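Local coordinates for protein CrataBL (Crataeva tapia, PDB 4IHZ) that inhibits trypsin and probably, more strongly, factor Xa, and probably also acts as a lectin that binds glucose and N-acetylglucosamine, at residues A[10-13]-A[14-17]; A[20-23]-A[24-27]; A[115-119]-A[120-124]. All coordinates share one frame; numbering follows the deposited sequence.

Interaction 1 of 3, residues A[10-13]-A[14-17]; sequences ILPS and TSRA
P12 and S15 face each other across a tight chain reversal, and the pyrrolidine ring carries the side-chain contact between them. Its CB lies 3.5 Å from the CB of S15. One atom further on, P12 CG is near both the same S15 CB and the carbonyl oxygen of A17. The ring closes back to N through CD, which comes to 3.1 Å from A17 O, so the side from CB to CD meets the S15 methylene at one end and a backbone oxygen at the other. That oxygen is also claimed by Q40 NE2 through a hydrogen bond.

The backbone between the two residues forms a type I beta turn from P12 to S15, at the point where strand 8-12 of the beta-trefoil runs into the loop leading to strand 19-21. Its closing bond, S15 N to P12 O, is nearly straight at 165° but weak, with 3.4 Å between the atoms. R159, on the paired strand 158-162, reinforces the turn from outside: its NE bonds to P12 O and its NH2 to S15 O, two acceptors only 3.2 Å apart.

The hydroxyl of S15 is swung opposite its own backbone N (chi1 162°), which carries OG along the chain to A17. There it accepts the N-H of A17 at 2.9 Å, an ST turn that follows directly on the beta turn. On the other flank of the loop, L11 CD2 rests 3.7 Å from R16 O, while R16 itself reaches away and gives its NH1 to P45 O.

Interaction 2 of 3, residues A[20-23]-A[24-27]; sequences SPDN and LRKN. With NAG (2-acetamido-2-deoxy-beta-D-glucopyranose), chain C.
L24 lays its CB over the hydroxyl of S20, 3.6 Å from OG, and the CG of R25 approaches the same oxygen from the next residue along the helix. With chi1 at 169°, S20 OG stands opposite its own backbone N and reaches forward to P21 O, to which it donates a hydrogen bond of 2.9 Å. L24 N donates to that carbonyl oxygen as well, and the two donors arrive from opposite faces of the carbonyl plane, the amide lying 54° out of it. P21 O is thereby gripped at the junction where strand 19-21 gives way to the short helix 22-26.

Further along, K26 N bonds to D22 O and N27 N to N23 O, at 3.2 and 3.0 Å, both i to i+4 bonds of an alpha-helical turn. N27 then leaves helical geometry with positive phi. On the flank of this turn N23 and L24 run side by side, OD1 of N23 lying 3.7 Å from L24 CD2; the amide oxygen takes its hydrogen bond from F79 N. The carboxylate of D22 meets the aliphatic arm of R25, OD1 to CD at 3.6 Å, and beyond CD the bend at chi3 (73°) carries the guanidinium away from the line of the chain. NH1 of R25 bonds to T39 OG1 and Q40 O, while OD1 of D22 bonds to T39 OG1 and forms a salt bridge with R146.

Past the helix, N27 ND2 carries the sugar on a 1.5 Å bond to C1 of NAG, an N-linked glycan that is also hydrogen-bonded to D76 of the second subunit. With D22 OD1 and R25 NH1 4.6 Å apart and the carboxylate oxygen well out of the guanidinium plane, their attraction is probably a diffuse electrostatic one, and it is the directed bonds to T39 and Q40 that tie the helix to strand 38-40.

Interaction 3 of 3, residues A[115-119]-A[120-124]; sequences ERHGD and SYKLV
E115 and K122 meet above one face of a beta hairpin, with the methylene CE of the lysine 3.3 Å from the carboxylate oxygen OE1. The charged ends stand further apart: E115 OE1 to K122 NZ is a long salt bridge of 3.9 Å, and a water that donates to OE1 and accepts from NZ closes the gap. The lysine reaches its partner as a straight chain from CG outward. Its NZ also pairs with D135 on the next strand, and another water joins it to H117 ND1. At the root of the lysine, CB of H117 packs against CB of K122 at 3.9 Å, while the methyls of V124 support the carboxylate of E115.

R116 and Y121 start out diverging, yet their ends lie side by side. CE1 of the tyrosine lies over one face of the guanidinium, the two planes 34° apart, and R116 NH1 approaches Y121 OH to 3.3 Å. R116 NH2 is hydrogen-bonded to a glycerol, probably from the crystallisation liquor. A water in the guanidinium plane accepts from NH1 and donates to both G118 O and S120 O, linking the arginine to the turn.

Backbone bonds set this register. E115 N bonds to K122 O at 2.9 Å and K122 N to E115 O at 2.8 Å; H117 and S120 form the second hydrogen-bonded pair. Between them R116 and Y121 are a non-hydrogen-bonded pair. G118, with phi 60° and psi -136°, takes the first corner of a type II' turn from H117 to S120. This is the classic tight turn of a two-residue beta hairpin, here joining strands 112-117 and 120-125 of the beta-trefoil.

How the interactions relate
Interactions 1 and 3 are neighbours, with centres 13 Å apart, although distant in sequence. I10 CD1 packs on L123 CD1 at 3.9 Å, so strand 8-12, which leads into the turn of interaction 1, abuts the hairpin of strand 120-125. Interaction 2 follows interaction 1 along the chain but lies about 26 Å from interaction 3 between centres, on the opposite side of the chain's centre. Interactions 1 and 2 are partly buried: interaction 1 relies on proline packing and interaction 2 on helical backbone bonds, and both have a carbonyl oxygen with more than one donor. Interaction 3 is a surface contact, rich in charge and bridging water. Interaction 2 alone carries a glycan.

Interaction 1 of 3, residues A[10-13]-A[14-17]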
ATOM      1  N   ILE A  10       1.386  -5.164 -19.318  1.00 16.05           N
ATOM      2  CA  ILE A  10       2.256  -4.285 -20.099  1.00 17.25           C
ATOM      3  C   ILE A  10       3.350  -5.151 -20.715  1.00 17.18           C
ATOM      4  O   ILE A  10       4.078  -5.866 -20.017  1.00 17.26           O
ATOM      5  CB  ILE A  10       2.896  -3.195 -19.208  1.00 16.76           C
ATOM      6  CG1 ILE A  10       1.803  -2.330 -18.561  1.00 18.36           C
ATOM      7  CG2 ILE A  10       3.904  -2.361 -20.082  1.00 18.02           C
ATOM      8  CD1 ILE A  10       2.363  -1.458 -17.436  1.00 20.66           C
ATOM      9  N   LEU A  11       3.456  -5.119 -22.042  1.00 16.68           N
ATOM     10  CA  LEU A  11       4.441  -5.961 -22.712  1.00 17.98           C
ATOM     11  C   LEU A  11       5.218  -5.124 -23.704  1.00 18.30           C
ATOM     12  O   LEU A  11       4.642  -4.221 -24.309  1.00 17.95           O
ATOM     13  CB  LEU A  11       3.728  -7.100 -23.451  1.00 18.98           C
ATOM     14  CG  LEU A  11       3.106  -8.108 -22.470  1.00 19.51           C
ATOM     15  CD1 LEU A  11       2.014  -8.849 -23.168  1.00 24.16           C
ATOM     16  CD2 LEU A  11       4.208  -9.091 -21.990  1.00 20.78           C
ATOM     17  N   PRO A  12       6.523  -5.408 -23.887  1.00 17.46           N
ATOM     18  CA  PRO A  12       7.216  -4.767 -25.010  1.00 18.89           C
ATOM     19  C   PRO A  12       6.490  -5.065 -26.319  1.00 20.08           C
ATOM     20  O   PRO A  12       5.900  -6.130 -26.502  1.00 20.83           O
ATOM     21  CB  PRO A  12       8.584  -5.452 -25.003  1.00 20.02           C
ATOM     22  CG  PRO A  12       8.711  -6.053 -23.577  1.00 18.68           C
ATOM     23  CD  PRO A  12       7.329  -6.491 -23.300  1.00 18.00           C
ATOM     24  N   SER A  13       6.533  -4.091 -27.227  1.00 21.24           N
ATOM     25  CA  SER A  13       5.823  -4.226 -28.484  1.00 23.22           C
ATOM     26  C   SER A  13       6.259  -5.432 -29.284  1.00 24.87           C
ATOM     27  O   SER A  13       5.442  -5.981 -30.020  1.00 26.22           O
ATOM     28  CB  SER A  13       5.969  -2.940 -29.282  1.00 23.87           C
ATOM     29  OG  SER A  13       5.069  -2.015 -28.705  0.52 24.67           O
ATOM     30  N   THR A  14       7.532  -5.825 -29.162  1.00 25.13           N
ATOM     31  CA  THR A  14       8.033  -6.965 -29.927  1.00 27.74           C
ATOM     32  C   THR A  14       8.608  -8.133 -29.115  1.00 28.24           C
ATOM     33  O   THR A  14       9.488  -8.868 -29.616  1.00 29.65           O
ATOM     34  CB  THR A  14       9.066  -6.543 -30.972  1.00 29.16           C
ATOM     35  OG1 THR A  14      10.233  -6.045 -30.309  1.00 30.12           O
ATOM     36  CG2 THR A  14       8.488  -5.468 -31.908  1.00 30.29           C
ATOM     37  N   SER A  15       8.102  -8.320 -27.893  1.00 27.32           N
ATOM     38  CA  SER A  15       8.649  -9.333 -26.973  1.00 27.27           C
ATOM     39  C   SER A  15       7.515  -9.871 -26.109  1.00 25.74           C
ATOM     40  O   SER A  15       6.509  -9.184 -25.926  1.00 25.39           O
ATOM     41  CB  SER A  15       9.679  -8.649 -26.063  1.00 28.42           C
ATOM     42  OG  SER A  15       9.967  -9.397 -24.923  1.00 30.74           O
ATOM     43  N   ARG A  16       7.695 -11.076 -25.560  1.00 24.08           N
ATOM     44  CA  ARG A  16       6.737 -11.645 -24.623  1.00 23.23           C
ATOM     45  C   ARG A  16       7.208 -11.467 -23.183  1.00 21.20           C
ATOM     46  O   ARG A  16       6.552 -11.953 -22.279  1.00 22.48           O
ATOM     47  CB  ARG A  16       6.549 -13.162 -24.832  1.00 24.99           C
ATOM     48  CG  ARG A  16       6.030 -13.555 -26.195  1.00 30.55           C
ATOM     49  CD  ARG A  16       5.617 -15.032 -26.192  1.00 39.08           C
ATOM     50  NE  ARG A  16       6.738 -15.983 -26.116  1.00 45.05           N
ATOM     51  CZ  ARG A  16       7.202 -16.566 -25.000  1.00 47.37           C
ATOM     52  NH1 ARG A  16       6.683 -16.284 -23.791  1.00 47.12           N
ATOM     53  NH2 ARG A  16       8.217 -17.432 -25.087  1.00 47.48           N
ATOM     54  N   ALA A  17       8.354 -10.837 -22.974  1.00 20.63           N
ATOM     55  CA  ALA A  17       8.896 -10.711 -21.608  1.00 17.62           C
ATOM     56  C   ALA A  17       8.251  -9.492 -20.917  1.00 16.94           C
ATOM     57  O   ALA A  17       8.628  -8.344 -21.181  1.00 17.16           O
ATOM     58  CB  ALA A  17      10.440 -10.536 -21.691  1.00 19.22           C
TER

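Interaction 2 of 3, residues A[20-23]-A[24-27]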
ATOM      1  N   SER A  20       7.096  -7.456 -13.570  1.00 15.08           N
ATOM      2  CA  SER A  20       6.500  -7.699 -12.243  1.00 14.90           C
ATOM      3  C   SER A  20       7.191  -6.824 -11.213  1.00 15.03           C
ATOM      4  O   SER A  20       8.405  -6.651 -11.290  1.00 14.17           O
ATOM      5  CB  SER A  20       6.725  -9.176 -11.873  1.00 17.39           C
ATOM      6  OG  SER A  20       6.389  -9.419 -10.492  1.00 16.96           O
ATOM      7  N   PRO A  21       6.450  -6.296 -10.229  1.00 14.19           N
ATOM      8  CA  PRO A  21       7.129  -5.798  -9.012  1.00 15.24           C
ATOM      9  C   PRO A  21       8.105  -6.821  -8.451  1.00 15.48           C
ATOM     10  O   PRO A  21       7.825  -8.026  -8.400  1.00 16.06           O
ATOM     11  CB  PRO A  21       5.971  -5.560  -8.041  1.00 15.78           C
ATOM     12  CG  PRO A  21       4.770  -5.268  -8.943  1.00 15.80           C
ATOM     13  CD  PRO A  21       4.972  -6.280 -10.076  1.00 14.98           C
ATOM     14  N   ASP A  22       9.287  -6.355  -8.046  1.00 16.23           N
ATOM     15  CA  ASP A  22      10.282  -7.256  -7.499  1.00 18.89           C
ATOM     16  C   ASP A  22       9.793  -8.064  -6.303  1.00 18.34           C
ATOM     17  O   ASP A  22      10.192  -9.240  -6.146  1.00 19.10           O
ATOM     18  CB  ASP A  22      11.533  -6.499  -7.124  1.00 20.42           C
ATOM     19  CG  ASP A  22      12.634  -6.641  -8.146  1.00 26.19           C
ATOM     20  OD1 ASP A  22      12.586  -7.525  -9.068  1.00 27.71           O
ATOM     21  OD2 ASP A  22      13.616  -5.875  -8.001  1.00 31.80           O
ATOM     22  N   ASN A  23       8.932  -7.480  -5.456  1.00 18.06           N
ATOM     23  CA  ASN A  23       8.555  -8.252  -4.250  1.00 17.63           C
ATOM     24  C   ASN A  23       7.811  -9.523  -4.613  1.00 17.83           C
ATOM     25  O   ASN A  23       7.897 -10.538  -3.908  1.00 18.50           O
ATOM     26  CB  ASN A  23       7.759  -7.397  -3.249  1.00 18.77           C
ATOM     27  CG  ASN A  23       6.309  -7.316  -3.594  1.00 17.63           C
ATOM     28  OD1 ASN A  23       5.525  -8.135  -3.155  1.00 16.88           O
ATOM     29  ND2 ASN A  23       5.920  -6.297  -4.372  1.00 15.57           N
ATOM     30  N   LEU A  24       7.117  -9.485  -5.755  1.00 17.35           N
ATOM     31  CA  LEU A  24       6.367 -10.669  -6.208  1.00 17.80           C
ATOM     32  C   LEU A  24       7.295 -11.719  -6.784  1.00 19.78           C
ATOM     33  O   LEU A  24       6.995 -12.892  -6.709  1.00 20.83           O
ATOM     34  CB  LEU A  24       5.232 -10.281  -7.198  1.00 16.90           C
ATOM     35  CG  LEU A  24       4.124  -9.423  -6.591  1.00 16.92           C
ATOM     36  CD1 LEU A  24       3.050  -9.149  -7.639  1.00 17.50           C
ATOM     37  CD2 LEU A  24       3.471 -10.187  -5.404  1.00 17.35           C
ATOM     38  N   ARG A  25       8.463 -11.317  -7.289  1.00 19.16           N
ATOM     39  CA  ARG A  25       9.404 -12.324  -7.810  1.00 21.37           C
ATOM     40  C   ARG A  25      10.010 -13.090  -6.656  1.00 23.91           C
ATOM     41  O   ARG A  25      10.160 -14.318  -6.721  1.00 26.04           O
ATOM     42  CB  ARG A  25      10.494 -11.636  -8.641  1.00 19.93           C
ATOM     43  CG  ARG A  25       9.872 -10.958  -9.851  1.00 19.07           C
ATOM     44  CD  ARG A  25      10.965 -10.320 -10.711  1.00 19.52           C
ATOM     45  NE  ARG A  25      11.709 -11.364 -11.411  1.00 20.28           N
ATOM     46  CZ  ARG A  25      12.414 -11.117 -12.512  1.00 18.70           C
ATOM     47  NH1 ARG A  25      12.461  -9.894 -12.967  1.00 20.41           N
ATOM     48  NH2 ARG A  25      13.047 -12.114 -13.136  1.00 21.18           N
ATOM     49  N   LYS A  26      10.287 -12.361  -5.580  1.00 25.44           N
ATOM     50  CA  LYS A  26      10.903 -12.938  -4.379  1.00 27.44           C
ATOM     51  C   LYS A  26       9.903 -13.839  -3.653  1.00 27.71           C
ATOM     52  O   LYS A  26      10.280 -14.926  -3.177  1.00 29.64           O
ATOM     53  CB  LYS A  26      11.469 -11.828  -3.489  1.00 28.03           C
ATOM     54  CG  LYS A  26      12.171 -12.343  -2.195  1.00 34.19           C
ATOM     55  CD  LYS A  26      13.559 -12.890  -2.476  1.00 41.15           C
ATOM     56  CE  LYS A  26      14.084 -13.672  -1.269  1.00 43.16           C
ATOM     57  NZ  LYS A  26      15.360 -14.375  -1.585  1.00 48.33           N
ATOM     58  N   ASN A  27       8.635 -13.428  -3.619  1.00 25.75           N
ATOM     59  CA  ASN A  27       7.519 -14.227  -3.073  1.00 26.14           C
ATOM     60  C   ASN A  27       7.686 -14.546  -1.579  1.00 27.03           C
ATOM     61  O   ASN A  27       7.215 -15.595  -1.128  1.00 27.86           O
ATOM     62  CB  ASN A  27       7.243 -15.535  -3.895  1.00 26.05           C
ATOM     63  CG  ASN A  27       5.833 -16.115  -3.668  1.00 26.55           C
ATOM     64  OD1 ASN A  27       4.845 -15.506  -4.053  1.00 28.84           O
ATOM     65  ND2 ASN A  27       5.745 -17.325  -3.057  1.00 30.07           N
TER
HETATM   66  C1  NAG C   1       4.454 -17.922  -2.762  1.00 32.41           C
HETATM   67  C2  NAG C   1       4.322 -19.471  -2.658  1.00 35.68           C
HETATM   68  C3  NAG C   1       2.901 -19.933  -2.279  1.00 37.49           C
HETATM   69  C4  NAG C   1       2.421 -19.172  -1.052  1.00 34.48           C
HETATM   70  C5  NAG C   1       2.578 -17.655  -1.303  1.00 30.57           C
HETATM   71  C6  NAG C   1       2.131 -16.839  -0.095  1.00 31.39           C
HETATM   72  C7  NAG C   1       5.783 -20.727  -4.147  1.00 44.71           C
HETATM   73  C8  NAG C   1       6.024 -21.189  -5.558  1.00 46.37           C
HETATM   74  N2  NAG C   1       4.688 -19.996  -3.954  1.00 40.76           N
HETATM   75  O3  NAG C   1       2.868 -21.338  -2.001  1.00 42.77           O
HETATM   76  O4  NAG C   1       1.065 -19.484  -0.739  1.00 35.47           O
HETATM   77  O5  NAG C   1       3.940 -17.333  -1.566  1.00 28.28           O
HETATM   78  O6  NAG C   1       3.052 -17.099   0.939  1.00 30.21           O
HETATM   79  O7  NAG C   1       6.562 -21.034  -3.238  1.00 47.04           O

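Interaction 3 of 3, residues A[115-119]-A[120-124]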
ATOM      1  N   GLU A 115       0.970   7.216 -23.907  1.00 20.54           N
ATOM      2  CA  GLU A 115       1.029   8.034 -25.145  1.00 21.37           C
ATOM      3  C   GLU A 115       1.268   7.167 -26.334  1.00 22.01           C
ATOM      4  O   GLU A 115       1.941   6.144 -26.227  1.00 22.20           O
ATOM      5  CB  GLU A 115       2.113   9.106 -25.057  1.00 22.43           C
ATOM      6  CG  GLU A 115       1.815  10.139 -23.957  1.00 23.87           C
ATOM      7  CD  GLU A 115       2.877  11.197 -23.762  1.00 27.95           C
ATOM      8  OE1 GLU A 115       3.929  11.167 -24.447  1.00 31.22           O
ATOM      9  OE2 GLU A 115       2.662  12.068 -22.875  1.00 30.31           O
ATOM     10  N   ARG A 116       0.749   7.577 -27.498  1.00 22.16           N
ATOM     11  CA  ARG A 116       1.099   6.826 -28.707  1.00 23.34           C
ATOM     12  C   ARG A 116       2.575   7.002 -29.052  1.00 23.39           C
ATOM     13  O   ARG A 116       3.156   8.062 -28.847  1.00 24.10           O
ATOM     14  CB  ARG A 116       0.252   7.233 -29.904  1.00 23.68           C
ATOM     15  CG  ARG A 116      -1.211   6.902 -29.705  1.00 24.91           C
ATOM     16  CD  ARG A 116      -1.957   6.982 -31.014  1.00 26.63           C
ATOM     17  NE  ARG A 116      -3.335   6.493 -30.844  1.00 27.57           N
ATOM     18  CZ  ARG A 116      -3.677   5.200 -30.809  1.00 27.81           C
ATOM     19  NH1 ARG A 116      -2.767   4.240 -30.930  1.00 26.93           N
ATOM     20  NH2 ARG A 116      -4.949   4.874 -30.621  1.00 30.62           N
ATOM     21  N   HIS A 117       3.155   5.941 -29.583  1.00 23.03           N
ATOM     22  CA  HIS A 117       4.565   5.924 -29.920  1.00 23.86           C
ATOM     23  C   HIS A 117       4.658   5.009 -31.115  1.00 23.01           C
ATOM     24  O   HIS A 117       4.548   3.783 -30.995  1.00 22.91           O
ATOM     25  CB  HIS A 117       5.370   5.364 -28.729  1.00 23.23           C
ATOM     26  CG  HIS A 117       6.838   5.252 -28.994  1.00 26.46           C
ATOM     27  ND1 HIS A 117       7.660   6.350 -29.119  1.00 29.15           N
ATOM     28  CD2 HIS A 117       7.632   4.166 -29.137  1.00 30.96           C
ATOM     29  CE1 HIS A 117       8.897   5.945 -29.353  1.00 32.33           C
ATOM     30  NE2 HIS A 117       8.905   4.623 -29.379  1.00 31.83           N
ATOM     31  N   GLY A 118       4.827   5.592 -32.307  1.00 23.71           N
ATOM     32  CA  GLY A 118       4.753   4.764 -33.503  1.00 25.55           C
ATOM     33  C   GLY A 118       3.378   4.114 -33.588  1.00 24.96           C
ATOM     34  O   GLY A 118       2.366   4.754 -33.324  1.00 26.93           O
ATOM     35  N   ASP A 119       3.330   2.827 -33.924  1.00 25.79           N
ATOM     36  CA  ASP A 119       2.029   2.151 -33.982  1.00 26.99           C
ATOM     37  C   ASP A 119       1.723   1.487 -32.671  1.00 25.85           C
ATOM     38  O   ASP A 119       0.734   0.750 -32.556  1.00 27.04           O
ATOM     39  CB  ASP A 119       1.977   1.107 -35.083  1.00 29.05           C
ATOM     40  CG  ASP A 119       1.615   1.705 -36.422  1.00 34.17           C
ATOM     41  OD1 ASP A 119       0.892   2.733 -36.451  1.00 39.15           O
ATOM     42  OD2 ASP A 119       2.033   1.139 -37.441  1.00 38.76           O
ATOM     43  N   SER A 120       2.552   1.774 -31.675  1.00 23.17           N
ATOM     44  CA  SER A 120       2.304   1.222 -30.333  1.00 22.39           C
ATOM     45  C   SER A 120       2.164   2.351 -29.321  1.00 22.08           C
ATOM     46  O   SER A 120       1.694   3.449 -29.653  1.00 20.99           O
ATOM     47  CB  SER A 120       3.412   0.263 -29.908  1.00 23.00           C
ATOM     48  OG  SER A 120       4.641   0.913 -29.875  0.50 25.84           O
ATOM     49  N   TYR A 121       2.538   2.075 -28.070  1.00 20.31           N
ATOM     50  CA  TYR A 121       2.373   3.038 -27.001  1.00 21.30           C
ATOM     51  C   TYR A 121       3.675   3.195 -26.263  1.00 20.43           C
ATOM     52  O   TYR A 121       4.614   2.416 -26.450  1.00 19.42           O
ATOM     53  CB  TYR A 121       1.256   2.593 -26.043  1.00 20.28           C
ATOM     54  CG  TYR A 121      -0.111   2.514 -26.679  1.00 21.03           C
ATOM     55  CD1 TYR A 121      -0.901   3.680 -26.822  1.00 24.11           C
ATOM     56  CD2 TYR A 121      -0.615   1.313 -27.147  1.00 25.64           C
ATOM     57  CE1 TYR A 121      -2.161   3.614 -27.407  1.00 27.60           C
ATOM     58  CE2 TYR A 121      -1.883   1.253 -27.747  1.00 31.11           C
ATOM     59  CZ  TYR A 121      -2.643   2.415 -27.858  1.00 31.34           C
ATOM     60  OH  TYR A 121      -3.898   2.379 -28.436  1.00 36.28           O
ATOM     61  N   LYS A 122       3.732   4.198 -25.408  1.00 20.36           N
ATOM     62  CA  LYS A 122       4.770   4.284 -24.412  1.00 20.05           C
ATOM     63  C   LYS A 122       4.149   4.785 -23.116  1.00 20.21           C
ATOM     64  O   LYS A 122       3.096   5.437 -23.110  1.00 20.42           O
ATOM     65  CB  LYS A 122       5.876   5.234 -24.847  1.00 20.55           C
ATOM     66  CG  LYS A 122       5.455   6.688 -24.979  1.00 21.07           C
ATOM     67  CD  LYS A 122       6.612   7.545 -25.445  1.00 24.79           C
ATOM     68  CE  LYS A 122       6.116   8.972 -25.678  1.00 25.60           C
ATOM     69  NZ  LYS A 122       7.227   9.882 -26.108  1.00 27.96           N
ATOM     70  N   LEU A 123       4.790   4.433 -22.011  1.00 20.36           N
ATOM     71  CA  LEU A 123       4.461   5.033 -20.716  1.00 19.14           C
ATOM     72  C   LEU A 123       5.376   6.213 -20.472  1.00 18.92           C
ATOM     73  O   LEU A 123       6.574   6.197 -20.833  1.00 19.93           O
ATOM     74  CB  LEU A 123       4.660   4.008 -19.582  1.00 19.48           C
ATOM     75  CG  LEU A 123       3.768   2.781 -19.617  1.00 21.24           C
ATOM     76  CD1 LEU A 123       4.142   1.942 -18.356  1.00 25.53           C
ATOM     77  CD2 LEU A 123       2.322   3.174 -19.585  1.00 26.67           C
ATOM     78  N   VAL A 124       4.815   7.263 -19.861  1.00 18.39           N
ATOM     79  CA  VAL A 124       5.616   8.410 -19.450  1.00 19.67           C
ATOM     80  C   VAL A 124       5.263   8.688 -17.994  1.00 19.07           C
ATOM     81  O   VAL A 124       4.168   8.340 -17.529  1.00 18.37           O
ATOM     82  CB  VAL A 124       5.351   9.671 -20.348  1.00 20.80           C
ATOM     83  CG1 VAL A 124       5.579   9.316 -21.822  1.00 22.27           C
ATOM     84  CG2 VAL A 124       3.945  10.198 -20.100  1.00 21.34           C
TER
HETATM   85  O   HOH W   1       5.393  12.216 -26.329  1.00 42.13           O
HETATM   86  O   HOH W   2       0.094   4.273 -31.714  1.00 25.51           O
HETATM   87  O   HOH W   3       5.763   9.048 -28.873  1.00 48.72           O
HETATM   88  O   HOH W   4       8.134   9.222 -28.763  1.00 46.40           O